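Local coordinates for protein type III effector NopAA (Sinorhizobium fredii USDA 257, PDB 6SDU) that hydrolyses xyloglucan as a glycoside hydrolase of family 12, and is probably delivered by the symbiotic type III secretion system of the bacterium, at residues G210-G215 against W232-K237; N95-T100 against N228-S233; S30-S35 against S53-W58. All coordinates share one frame; numbering follows the deposited sequence.

Contact 1. Residues G210-G215 against W232-K237; sequences GSVQYG and WSVTSK
The indole of W232 and the ring of Y214 lie nearly parallel, with 7° between their planes. They are slid apart. The centroid of the Y214 ring is 4.8 Å from that of the W232 five-membered ring, so the two barely overlap. The nearest approach is made by the start of the tyrosine side chain. Y214 CB sits above one face of the indole, toward its rim, 3.2 Å from W232 NE1. Further along, Y214 CD2 is 3.5 Å from W232 CD1. At the edge of the indole, near its plane, the carbonyl of V212 approaches, with V212 O 3.7 Å from W232 CH2. The six-membered ring also meets the methyl V212 CG1, which is 3.9 Å from W232 CZ2. V212 CG1 continues to V234, reaching V234 CG2 at 4.1 Å. In Y214, CG is anti to the backbone N (chi1 -163°), which puts it beside the indole nitrogen, W232 NE1. The phenol tip bonds elsewhere: Y214 OH is hydrogen-bonded to Q96 OE1 and T123 OG1. Y108 meets both aromatic rings with its own ring inclined to them.

No hydrogen bond joins the two segments. Their strand axes approach to 9.3 Å and run antiparallel at 160°, which is sheet-to-sheet packing rather than strand pairing. Strand 208-218 belongs to the sheet that holds strands 72-83 and 103-112. It carries a classic beta bulge, G210 and S211 facing W111. Strand 225-236 belongs to the other sheet. Q213 points away from W232, and its side chain is about 9 Å from a bound beta-D-glucopyranose. Two sheets packed face to face in this way make the beta-jelly-roll sandwich of glycoside hydrolase family 12; this contact is part of its core.

Contact 2. Residues N95-T100 against N228-S233; sequences NQEVPT and NFNNWS
N95 O grips the backbone of N230 and N231. N230 N gives it the shorter bond, 2.8 Å but bent to 133° at the hydrogen. N231 N adds a weak one of 3.3 Å. In return N95 N donates to N231 O at 3.0 Å. N230 and N231 both face N95: a classic beta bulge. Beyond it the pairing is regular: E97 N to N228 O is 2.8 Å, and N228 N to E97 O is 3.0 Å. Between this pair and the bulge, Q96 and F229 form a non-hydrogen-bonded pair, where Q96 CA makes a CA-H...O contact of 3.1 Å with N228 O. The bulge lies inside the smaller sheet of the jelly roll, where strand 225-236 runs antiparallel between strands 90-97 and 57-62.

The tight face belongs to Q96 and F229, both buried. They lie side by side, the Q96 amide at 86° to the ring. Q96 CG sits between the backbone N and the carbonyl carbon (chi1 70°). Q96 OE1 lies 4.0 Å from F229 CE1, but its hydrogen bond goes to Y214. The F229 ring stacks with W58.

The other face, with N95, E97, N228 and N231, is polar and looser. E97 is exposed, and the one side-chain bond across the strands is weak, 3.1 Å from N228 ND2 to E97 OE1. N230 ND2 comes against E97 CG and CD, its amide nearly perpendicular to the carboxylate.

Contact 3. Residues S30-S35 against S53-W58; sequences SRDGYS and SGVNRW
V55 fits against the hairpin turn R31-Y34. Two beta hairpins meet here at the surface, one from each sheet of the sandwich. The first closes through a type I' turn from R31 to Y34. R31 N donates to Y34 O at 2.8 Å, and Y34 N donates to R31 O at 3.0 Å. At the backbone angles of G33, a side chain would press on the carbonyl oxygen of D32. The second hairpin closes through a type I turn from G54 to R57. A classic beta bulge adjoins it, S53 and G54 both facing R57. R57 O takes a bond of 2.9 Å from S53 N and a weak one from G54 N.

V55 is the side chain to follow. Its CB lies 4.4 Å from Y34 CD1. From CB the methyl CG1 is set anti to the carbonyl carbon and beside the backbone N (chi1 -80°). That sends CG1 into the first turn. V55 CG1 is 3.8 Å from R31 O. It meets R31 CG at 4.0 Å, where the arginine chain crosses the valine at about a right angle. V55 CG1 is also 4.0 Å from D32 OD2, one branch of the carboxylate. No hydrogen bond spans the two segments.

The carbonyl of V55 takes a different direction. V55 O lies above one face of the Y34 ring, toward the rim, 4.1 Å from Y34 CD2. The N56 amide stands close to the hydroxyl end of that ring, its plane 89° from the ring plane. N56 also touches N231 and S233 of strand 225-236. The Y34 hydroxyl reaches that strand: Y34 OH accepts a hydrogen bond from V234 N.

Contacts 1 and 2 share W232 and S233 and both use strand 225-236, so this one strand faces the opposite sheet in contact 1 and pairs within its own sheet in contact 2. Their centres are about 15 Å apart. Contact 3 lies about 11 Å from contact 1 and about 14 Å from contact 2, centre to centre. It closes first along the chain, before either of the others opens. F229 N bonds to W58 O at 2.8 Å, which ties strand 57-62 to strand 225-236. Contacts 1 and 3 both bridge the two sheets, one in the buried core and one at the surface. The C-terminal strand thus joins early and late parts of the sandwich.

Contact 1. Residues G210-G215 against W232-K237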
# COMPACT_ATOMS: atom_id res chain seq x y z
N GLY A 210 6.41 0.14 13.06
CA GLY A 210 6.70 -1.28 12.92
C GLY A 210 7.18 -1.65 11.53
O GLY A 210 8.35 -2.00 11.35
N SER A 211 6.28 -1.64 10.55
CA SER A 211 6.61 -2.10 9.21
C SER A 211 6.23 -1.07 8.14
O SER A 211 5.16 -0.46 8.20
CB SER A 211 5.89 -3.42 8.94
OG SER A 211 6.47 -4.08 7.84
N VAL A 212 7.09 -0.92 7.13
CA VAL A 212 6.78 -0.16 5.93
C VAL A 212 6.60 -1.17 4.80
O VAL A 212 7.54 -1.90 4.47
CB VAL A 212 7.86 0.87 5.58
CG1 VAL A 212 7.61 1.44 4.17
CG2 VAL A 212 7.86 2.01 6.57
N GLN A 213 5.41 -1.24 4.22
CA GLN A 213 5.12 -2.18 3.14
C GLN A 213 4.76 -1.47 1.84
O GLN A 213 4.29 -0.32 1.86
CB GLN A 213 3.98 -3.13 3.54
CG GLN A 213 4.25 -3.90 4.79
CD GLN A 213 3.07 -4.72 5.29
OE1 GLN A 213 1.93 -4.57 4.85
NE2 GLN A 213 3.35 -5.59 6.25
N TYR A 214 4.98 -2.15 0.71
CA TYR A 214 4.58 -1.62 -0.59
C TYR A 214 4.17 -2.75 -1.53
O TYR A 214 4.90 -3.74 -1.66
CB TYR A 214 5.70 -0.78 -1.23
CG TYR A 214 5.20 0.11 -2.35
CD1 TYR A 214 4.35 1.18 -2.10
CD2 TYR A 214 5.59 -0.13 -3.68
CE1 TYR A 214 3.90 2.01 -3.14
CE2 TYR A 214 5.14 0.70 -4.73
CZ TYR A 214 4.30 1.76 -4.45
OH TYR A 214 3.85 2.57 -5.49
N GLY A 215 3.05 -2.58 -2.21
CA GLY A 215 2.56 -3.61 -3.12
C GLY A 215 1.29 -3.16 -3.80
O GLY A 215 1.08 -1.96 -3.98
N TRP A 232 12.43 -0.16 -5.46
CA TRP A 232 11.80 0.13 -4.18
C TRP A 232 12.88 0.08 -3.11
O TRP A 232 13.55 -0.94 -2.97
CB TRP A 232 10.67 -0.84 -3.84
CG TRP A 232 9.82 -0.30 -2.71
CD1 TRP A 232 8.89 0.70 -2.81
CD2 TRP A 232 9.85 -0.68 -1.31
NE1 TRP A 232 8.34 0.96 -1.57
CE2 TRP A 232 8.91 0.13 -0.64
CE3 TRP A 232 10.56 -1.62 -0.57
CZ2 TRP A 232 8.65 0.01 0.72
CZ3 TRP A 232 10.31 -1.73 0.79
CH2 TRP A 232 9.35 -0.93 1.42
N SER A 233 13.03 1.17 -2.36
CA SER A 233 14.03 1.25 -1.30
C SER A 233 13.45 2.03 -0.13
O SER A 233 12.56 2.86 -0.32
CB SER A 233 15.33 1.93 -1.79
OG SER A 233 15.05 3.21 -2.33
N VAL A 234 13.96 1.77 1.07
CA VAL A 234 13.58 2.50 2.27
C VAL A 234 14.85 3.04 2.91
O VAL A 234 15.86 2.33 2.98
CB VAL A 234 12.80 1.64 3.28
CG1 VAL A 234 12.57 2.40 4.63
CG2 VAL A 234 11.47 1.21 2.68
N THR A 235 14.81 4.31 3.31
CA THR A 235 15.91 4.96 4.03
C THR A 235 15.43 5.25 5.44
O THR A 235 14.54 6.09 5.64
CB THR A 235 16.35 6.24 3.32
OG1 THR A 235 16.82 5.92 2.00
CG2 THR A 235 17.44 6.94 4.11
N SER A 236 15.97 4.52 6.42
CA SER A 236 15.61 4.70 7.82
C SER A 236 16.83 5.15 8.61
O SER A 236 17.84 4.42 8.65
CB SER A 236 15.03 3.43 8.42
OG SER A 236 14.61 3.65 9.75
N LYS A 237 16.76 6.33 9.21
CA LYS A 237 17.84 6.83 10.06
C LYS A 237 17.32 7.50 11.33
O LYS A 237 18.03 7.56 12.33
CB LYS A 237 18.72 7.83 9.30
CG LYS A 237 19.53 7.23 8.17
CD LYS A 237 20.44 8.27 7.53
CE LYS A 237 19.68 9.15 6.55
NZ LYS A 237 20.60 9.91 5.65
OXT LYS A 237 16.19 8.00 11.39

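Contact 2. Residues N95-T100 against N228-S233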
# COMPACT_ATOMS: atom_id res chain seq x y z
N ASN A 95 9.46 3.09 -8.11
CA ASN A 95 9.38 3.24 -9.56
C ASN A 95 8.65 2.00 -10.09
O ASN A 95 9.12 0.88 -9.88
CB ASN A 95 10.77 3.37 -10.17
CG ASN A 95 10.74 3.57 -11.66
OD1 ASN A 95 9.86 4.23 -12.19
ND2 ASN A 95 11.70 2.96 -12.35
N GLN A 96 7.53 2.19 -10.80
CA GLN A 96 6.73 1.02 -11.16
C GLN A 96 6.16 1.13 -12.58
O GLN A 96 6.10 2.20 -13.18
CB GLN A 96 5.59 0.82 -10.16
CG GLN A 96 4.49 1.90 -10.27
CD GLN A 96 3.96 2.32 -8.93
OE1 GLN A 96 4.47 1.90 -7.89
NE2 GLN A 96 2.90 3.14 -8.94
N GLU A 97 5.76 -0.03 -13.11
CA GLU A 97 5.04 -0.13 -14.37
C GLU A 97 3.74 -0.90 -14.09
O GLU A 97 3.79 -2.02 -13.58
CB GLU A 97 5.87 -0.84 -15.43
CG GLU A 97 7.17 -0.14 -15.84
CD GLU A 97 8.11 -1.07 -16.64
OE1 GLU A 97 8.05 -2.30 -16.44
OE2 GLU A 97 8.91 -0.57 -17.46
N VAL A 98 2.61 -0.31 -14.44
CA VAL A 98 1.30 -0.82 -14.03
C VAL A 98 0.48 -1.06 -15.29
O VAL A 98 0.76 -0.48 -16.35
CB VAL A 98 0.58 0.17 -13.08
CG1 VAL A 98 1.37 0.38 -11.79
CG2 VAL A 98 0.34 1.49 -13.77
N PRO A 99 -0.53 -1.91 -15.22
CA PRO A 99 -1.45 -2.11 -16.34
C PRO A 99 -2.44 -0.95 -16.35
O PRO A 99 -2.40 -0.07 -15.49
CB PRO A 99 -2.14 -3.44 -16.04
CG PRO A 99 -2.08 -3.56 -14.57
CD PRO A 99 -0.87 -2.79 -14.08
N THR A 100 -3.33 -0.95 -17.35
CA THR A 100 -4.37 0.07 -17.47
C THR A 100 -5.68 -0.29 -16.76
O THR A 100 -6.25 0.55 -16.05
CB THR A 100 -4.65 0.35 -18.96
OG1 THR A 100 -3.47 0.86 -19.58
CG2 THR A 100 -5.76 1.35 -19.11
N ASN A 228 5.19 -4.34 -12.34
CA ASN A 228 6.64 -4.36 -12.16
C ASN A 228 7.06 -3.25 -11.21
O ASN A 228 6.73 -2.07 -11.42
CB ASN A 228 7.39 -4.18 -13.49
CG ASN A 228 7.15 -5.32 -14.45
OD1 ASN A 228 7.42 -6.47 -14.14
ND2 ASN A 228 6.67 -4.99 -15.65
N PHE A 229 7.84 -3.61 -10.20
CA PHE A 229 8.37 -2.62 -9.27
C PHE A 229 9.85 -2.61 -9.59
O PHE A 229 10.62 -3.43 -9.07
CB PHE A 229 8.02 -2.98 -7.82
CG PHE A 229 6.53 -3.05 -7.57
CD1 PHE A 229 5.81 -1.91 -7.23
CD2 PHE A 229 5.84 -4.24 -7.71
CE1 PHE A 229 4.43 -1.98 -7.01
CE2 PHE A 229 4.44 -4.31 -7.51
CZ PHE A 229 3.74 -3.18 -7.17
N ASN A 230 10.26 -1.63 -10.41
CA ASN A 230 11.63 -1.62 -10.90
C ASN A 230 12.58 -1.12 -9.84
O ASN A 230 13.75 -1.54 -9.80
CB ASN A 230 11.77 -0.71 -12.12
CG ASN A 230 10.90 -1.15 -13.26
OD1 ASN A 230 10.83 -2.34 -13.57
ND2 ASN A 230 10.25 -0.18 -13.91
N ASN A 231 12.10 -0.25 -8.97
CA ASN A 231 12.89 0.10 -7.82
C ASN A 231 11.97 0.29 -6.63
O ASN A 231 10.85 0.79 -6.78
CB ASN A 231 13.73 1.35 -8.06
CG ASN A 231 14.56 1.70 -6.86
OD1 ASN A 231 15.40 0.91 -6.45
ND2 ASN A 231 14.29 2.85 -6.26
N TRP A 232 12.43 -0.16 -5.46
CA TRP A 232 11.80 0.13 -4.18
C TRP A 232 12.88 0.08 -3.11
O TRP A 232 13.55 -0.94 -2.97
CB TRP A 232 10.67 -0.84 -3.84
CG TRP A 232 9.82 -0.30 -2.71
CD1 TRP A 232 8.89 0.70 -2.81
CD2 TRP A 232 9.85 -0.68 -1.31
NE1 TRP A 232 8.34 0.96 -1.57
CE2 TRP A 232 8.91 0.13 -0.64
CE3 TRP A 232 10.56 -1.62 -0.57
CZ2 TRP A 232 8.65 0.01 0.72
CZ3 TRP A 232 10.31 -1.73 0.79
CH2 TRP A 232 9.35 -0.93 1.42
N SER A 233 13.03 1.17 -2.36
CA SER A 233 14.03 1.25 -1.30
C SER A 233 13.45 2.03 -0.13
O SER A 233 12.56 2.86 -0.32
CB SER A 233 15.33 1.93 -1.79
OG SER A 233 15.05 3.21 -2.33

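Contact 3. Residues S30-S35 against S53-W58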
# COMPACT_ATOMS: atom_id res chain seq x y z
N SER A 30 13.01 -13.52 2.26
CA SER A 30 13.61 -12.33 2.86
C SER A 30 15.10 -12.31 2.56
O SER A 30 15.73 -13.36 2.48
CB SER A 30 13.39 -12.26 4.37
OG SER A 30 13.81 -13.47 4.95
N ARG A 31 15.62 -11.11 2.28
CA ARG A 31 17.03 -10.89 2.02
C ARG A 31 17.40 -9.47 2.47
O ARG A 31 16.70 -8.52 2.12
CB ARG A 31 17.39 -11.09 0.54
CG ARG A 31 18.88 -10.84 0.28
CD ARG A 31 19.37 -11.43 -1.02
NE ARG A 31 19.20 -12.89 -1.09
CZ ARG A 31 19.60 -13.64 -2.11
NH1 ARG A 31 20.15 -13.07 -3.20
NH2 ARG A 31 19.41 -14.96 -2.08
N ASP A 32 18.43 -9.35 3.31
CA ASP A 32 18.99 -8.05 3.72
C ASP A 32 17.96 -7.11 4.31
O ASP A 32 17.94 -5.91 4.01
CB ASP A 32 19.70 -7.34 2.55
CG ASP A 32 20.98 -8.03 2.12
OD1 ASP A 32 21.57 -8.79 2.92
OD2 ASP A 32 21.42 -7.77 0.98
N GLY A 33 17.07 -7.62 5.16
CA GLY A 33 16.09 -6.74 5.77
C GLY A 33 14.82 -6.51 4.97
O GLY A 33 13.90 -5.87 5.48
N TYR A 34 14.77 -6.94 3.72
CA TYR A 34 13.56 -6.83 2.93
C TYR A 34 12.91 -8.21 2.89
O TYR A 34 13.61 -9.23 2.83
CB TYR A 34 13.85 -6.33 1.51
CG TYR A 34 14.30 -4.89 1.40
CD1 TYR A 34 15.63 -4.53 1.65
CD2 TYR A 34 13.41 -3.88 1.02
CE1 TYR A 34 16.05 -3.20 1.54
CE2 TYR A 34 13.83 -2.56 0.90
CZ TYR A 34 15.15 -2.22 1.16
OH TYR A 34 15.56 -0.91 1.05
N SER A 35 11.59 -8.24 2.94
CA SER A 35 10.87 -9.49 2.73
C SER A 35 9.78 -9.28 1.70
O SER A 35 9.29 -8.17 1.49
CB SER A 35 10.30 -10.06 4.05
OG SER A 35 9.32 -9.22 4.60
N SER A 53 13.89 -10.08 -8.30
CA SER A 53 15.16 -10.07 -9.02
C SER A 53 16.33 -9.60 -8.17
O SER A 53 17.48 -9.92 -8.50
CB SER A 53 15.03 -9.18 -10.26
OG SER A 53 16.24 -9.18 -10.97
N GLY A 54 16.07 -8.95 -7.05
CA GLY A 54 17.10 -8.39 -6.19
C GLY A 54 16.41 -7.55 -5.14
O GLY A 54 15.19 -7.35 -5.20
N VAL A 55 17.20 -7.03 -4.20
CA VAL A 55 16.57 -6.41 -3.02
C VAL A 55 15.69 -5.23 -3.40
O VAL A 55 14.68 -4.96 -2.73
CB VAL A 55 17.64 -5.98 -1.98
CG1 VAL A 55 18.10 -7.16 -1.16
CG2 VAL A 55 18.82 -5.33 -2.66
N ASN A 56 16.01 -4.53 -4.48
CA ASN A 56 15.26 -3.36 -4.88
C ASN A 56 14.30 -3.58 -6.05
O ASN A 56 13.57 -2.64 -6.40
CB ASN A 56 16.23 -2.20 -5.13
CG ASN A 56 17.02 -1.84 -3.85
OD1 ASN A 56 16.44 -1.68 -2.76
ND2 ASN A 56 18.34 -1.74 -3.97
N ARG A 57 14.26 -4.75 -6.68
CA ARG A 57 13.46 -4.92 -7.90
C ARG A 57 12.69 -6.24 -7.87
O ARG A 57 13.28 -7.31 -7.73
CB ARG A 57 14.34 -4.88 -9.15
CG ARG A 57 13.57 -5.04 -10.44
CD ARG A 57 14.51 -5.17 -11.61
NE ARG A 57 15.09 -3.89 -11.97
CZ ARG A 57 14.72 -3.18 -13.03
NH1 ARG A 57 13.77 -3.65 -13.83
NH2 ARG A 57 15.30 -2.01 -13.29
N TRP A 58 11.37 -6.15 -8.07
CA TRP A 58 10.48 -7.29 -8.02
C TRP A 58 9.28 -7.06 -8.92
O TRP A 58 9.09 -5.98 -9.50
CB TRP A 58 10.05 -7.60 -6.58
CG TRP A 58 9.21 -6.60 -5.89
CD1 TRP A 58 9.63 -5.43 -5.28
CD2 TRP A 58 7.80 -6.70 -5.62
NE1 TRP A 58 8.56 -4.79 -4.70
CE2 TRP A 58 7.43 -5.54 -4.88
CE3 TRP A 58 6.82 -7.65 -5.91
CZ2 TRP A 58 6.11 -5.32 -4.45
CZ3 TRP A 58 5.51 -7.41 -5.51
CH2 TRP A 58 5.17 -6.26 -4.77